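Local structure of protein translation elongation factor 1A (Methanosarcina mazei, 3WND) at residues K72-L77 with T100-I105. The protein is a SelB/EF-Tu-like translation factor that binds cysteinyl-tRNA(Cys) in its GTP-bound form and probably acts in elongation. Residues are numbered along the deposited sequence; the frame is centred on the assembly and turned at random.
Sequences KTLKSL and TGECII
In the G domain, two helices that precede and follow strand 86-91 pack loosely, through the first turn of helix 74-83 and the middle of helix 98-109. Leu77 and Cys103 form the apolar part: methyl CD1 of Leu77 lies 4.4 Å from SG of Cys103. One turn before Leu77, Leu74 reaches Glu102, the residue next to Cys103. CD2 of Leu74 lies 4.2 Å from carboxylate oxygen OE1 of Glu102. The two side chains cross at about a right angle. CG of Glu102 stands anti to the backbone N (chi1 -173°), and the extended chain carries the carboxylate across to the leucine. No hydrogen bond joins the two segments. OE1 of Glu102 instead accepts a hydrogen bond from Tyr70 OH and forms a salt bridge with Arg362 NH2, which hold this buried charge and would probably stabilise its ionised form. Thr73 is the N-cap of helix 74-83: its OG1 accepts from Ser76 N at 3.2 Å. A citrate, probably from the crystallisation liquor, hydrogen-bonds the backbone N atoms of Leu74 and Lys75 at this helix start. Cys103 also rests on Leu89 of strand 86-91, while Phe363 of strand 363-369, in the C-terminal beta domain, touches Leu74, Leu77 and Glu102, so both helices meet that domain here.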
ATOM      1  N   LYS A  72      -3.802 -14.065   6.116  1.00 21.24           N
ATOM      2  CA  LYS A  72      -5.120 -14.648   5.746  1.00 21.98           C
ATOM      3  C   LYS A  72      -5.633 -14.094   4.424  1.00 25.42           C
ATOM      4  O   LYS A  72      -6.057 -14.876   3.561  1.00 26.63           O
ATOM      5  CB  LYS A  72      -6.145 -14.370   6.844  1.00 27.12           C
ATOM      6  CG  LYS A  72      -7.576 -14.846   6.529  1.00 31.63           C
ATOM      7  CD  LYS A  72      -8.551 -14.334   7.612  1.00 60.08           C
ATOM      8  CE  LYS A  72      -9.246 -12.991   7.273  1.00 55.09           C
ATOM      9  NZ  LYS A  72      -9.301 -11.964   8.367  1.00 48.44           N
ATOM     10  N   THR A  73      -5.618 -12.772   4.259  1.00 19.82           N
ATOM     11  CA  THR A  73      -6.055 -12.170   2.996  1.00 21.49           C
ATOM     12  C   THR A  73      -4.874 -11.355   2.374  1.00 20.37           C
ATOM     13  O   THR A  73      -4.049 -10.727   3.078  1.00 20.60           O
ATOM     14  CB  THR A  73      -7.231 -11.175   3.132  1.00 24.64           C
ATOM     15  OG1 THR A  73      -6.775  -9.947   3.785  1.00 26.74           O
ATOM     16  CG2 THR A  73      -8.359 -11.775   3.879  1.00 25.40           C
ATOM     17  N   LEU A  74      -4.870 -11.306   1.050  1.00 21.22           N
ATOM     18  CA  LEU A  74      -4.002 -10.372   0.324  1.00 17.31           C
ATOM     19  C   LEU A  74      -4.444  -8.962   0.346  1.00 19.22           C
ATOM     20  O   LEU A  74      -3.627  -8.037   0.353  1.00 20.44           O
ATOM     21  CB  LEU A  74      -3.860 -10.822  -1.140  1.00 19.39           C
ATOM     22  CG  LEU A  74      -3.252 -12.239  -1.301  1.00 15.60           C
ATOM     23  CD1 LEU A  74      -3.073 -12.582  -2.787  1.00 16.17           C
ATOM     24  CD2 LEU A  74      -1.977 -12.531  -0.515  1.00 18.91           C
ATOM     25  N   LYS A  75      -5.755  -8.734   0.271  1.00 19.43           N
ATOM     26  CA  LYS A  75      -6.290  -7.358   0.270  1.00 22.16           C
ATOM     27  C   LYS A  75      -5.722  -6.529   1.440  1.00 19.77           C
ATOM     28  O   LYS A  75      -5.418  -5.327   1.285  1.00 21.13           O
ATOM     29  CB  LYS A  75      -7.848  -7.456   0.299  1.00 26.39           C
ATOM     30  CG  LYS A  75      -8.602  -6.178   0.697  1.00 31.62           C
ATOM     31  CD  LYS A  75     -10.111  -6.425   0.744  1.00 38.05           C
ATOM     32  CE  LYS A  75     -10.897  -5.091   1.002  1.00 39.15           C
ATOM     33  NZ  LYS A  75     -12.387  -5.156   0.773  1.00 38.61           N
ATOM     34  N   SER A  76      -5.546  -7.172   2.625  1.00 18.69           N
ATOM     35  CA  SER A  76      -5.028  -6.407   3.759  1.00 18.64           C
ATOM     36  C   SER A  76      -3.628  -5.891   3.410  1.00 16.84           C
ATOM     37  O   SER A  76      -3.312  -4.692   3.612  1.00 17.80           O
ATOM     38  CB  SER A  76      -5.009  -7.314   5.000  1.00 19.50           C
ATOM     39  OG  SER A  76      -4.375  -6.618   6.160  1.00 23.20           O
ATOM     40  N   LEU A  77      -2.785  -6.789   2.910  1.00 17.01           N
ATOM     41  CA  LEU A  77      -1.422  -6.388   2.561  1.00 13.80           C
ATOM     42  C   LEU A  77      -1.384  -5.342   1.438  1.00 14.39           C
ATOM     43  O   LEU A  77      -0.662  -4.354   1.501  1.00 14.41           O
ATOM     44  CB  LEU A  77      -0.635  -7.630   2.110  1.00 13.38           C
ATOM     45  CG  LEU A  77       0.825  -7.407   1.641  1.00 14.53           C
ATOM     46  CD1 LEU A  77       1.713  -7.011   2.783  1.00 16.84           C
ATOM     47  CD2 LEU A  77       1.297  -8.707   0.978  1.00 16.49           C
ATOM     48  N   THR A 100       7.108 -14.700   4.501  1.00 13.45           N
ATOM     49  CA  THR A 100       8.160 -13.674   4.306  1.00 15.09           C
ATOM     50  C   THR A 100       8.546 -13.676   2.843  1.00 15.70           C
ATOM     51  O   THR A 100       8.697 -12.618   2.221  1.00 15.68           O
ATOM     52  CB  THR A 100       9.344 -14.069   5.152  1.00 17.46           C
ATOM     53  OG1 THR A 100       8.991 -13.876   6.512  1.00 17.93           O
ATOM     54  CG2 THR A 100      10.540 -13.172   4.801  1.00 15.53           C
ATOM     55  N   GLY A 101       8.654 -14.857   2.246  1.00 14.56           N
ATOM     56  CA  GLY A 101       8.964 -14.921   0.808  1.00 14.18           C
ATOM     57  C   GLY A 101       7.858 -14.260  -0.058  1.00 14.69           C
ATOM     58  O   GLY A 101       8.155 -13.551  -1.013  1.00 13.45           O
ATOM     59  N   GLU A 102       6.611 -14.546   0.258  1.00 13.33           N
ATOM     60  CA  GLU A 102       5.459 -13.967  -0.479  1.00 14.30           C
ATOM     61  C   GLU A 102       5.486 -12.447  -0.371  1.00 12.80           C
ATOM     62  O   GLU A 102       5.250 -11.706  -1.366  1.00 13.54           O
ATOM     63  CB  GLU A 102       4.163 -14.534   0.083  1.00 12.80           C
ATOM     64  CG  GLU A 102       2.958 -14.079  -0.769  1.00 11.57           C
ATOM     65  CD  GLU A 102       1.695 -14.704  -0.232  1.00 13.60           C
ATOM     66  OE1 GLU A 102       1.382 -14.519   0.956  1.00 14.88           O
ATOM     67  OE2 GLU A 102       1.047 -15.459  -1.008  1.00 15.49           O
ATOM     68  N   CYS A 103       5.754 -11.938   0.840  1.00 12.37           N
ATOM     69  CA  CYS A 103       5.865 -10.429   0.994  1.00 12.67           C
ATOM     70  C   CYS A 103       6.989  -9.824   0.155  1.00 12.64           C
ATOM     71  O   CYS A 103       6.831  -8.753  -0.425  1.00 12.68           O
ATOM     72  CB  CYS A 103       6.159 -10.057   2.483  1.00 14.34           C
ATOM     73  SG  CYS A 103       4.652 -10.221   3.484  1.00 16.06           S
ATOM     74  N   ILE A 104       8.190 -10.479   0.176  1.00 12.11           N
ATOM     75  CA  ILE A 104       9.279 -10.031  -0.671  1.00 13.49           C
ATOM     76  C   ILE A 104       8.885 -10.031  -2.128  1.00 11.65           C
ATOM     77  O   ILE A 104       9.120  -9.071  -2.826  1.00 11.99           O
ATOM     78  CB  ILE A 104      10.517 -10.943  -0.455  1.00 11.51           C
ATOM     79  CG1 ILE A 104      11.056 -10.642   0.962  1.00 14.21           C
ATOM     80  CG2 ILE A 104      11.604 -10.718  -1.541  1.00 11.89           C
ATOM     81  CD1 ILE A 104      12.170 -11.614   1.379  1.00 14.06           C
ATOM     82  N   ILE A 105       8.212 -11.102  -2.599  1.00 10.96           N
ATOM     83  CA  ILE A 105       7.793 -11.176  -3.974  1.00 14.70           C
ATOM     84  C   ILE A 105       6.770 -10.065  -4.278  1.00 11.91           C
ATOM     85  O   ILE A 105       6.874  -9.393  -5.338  1.00 13.70           O
ATOM     86  CB  ILE A 105       7.225 -12.572  -4.255  1.00 14.09           C
ATOM     87  CG1 ILE A 105       8.406 -13.540  -4.436  1.00 16.46           C
ATOM     88  CG2 ILE A 105       6.404 -12.510  -5.546  1.00 13.14           C
ATOM     89  CD1 ILE A 105       7.989 -14.982  -4.313  1.00 16.21           C
TER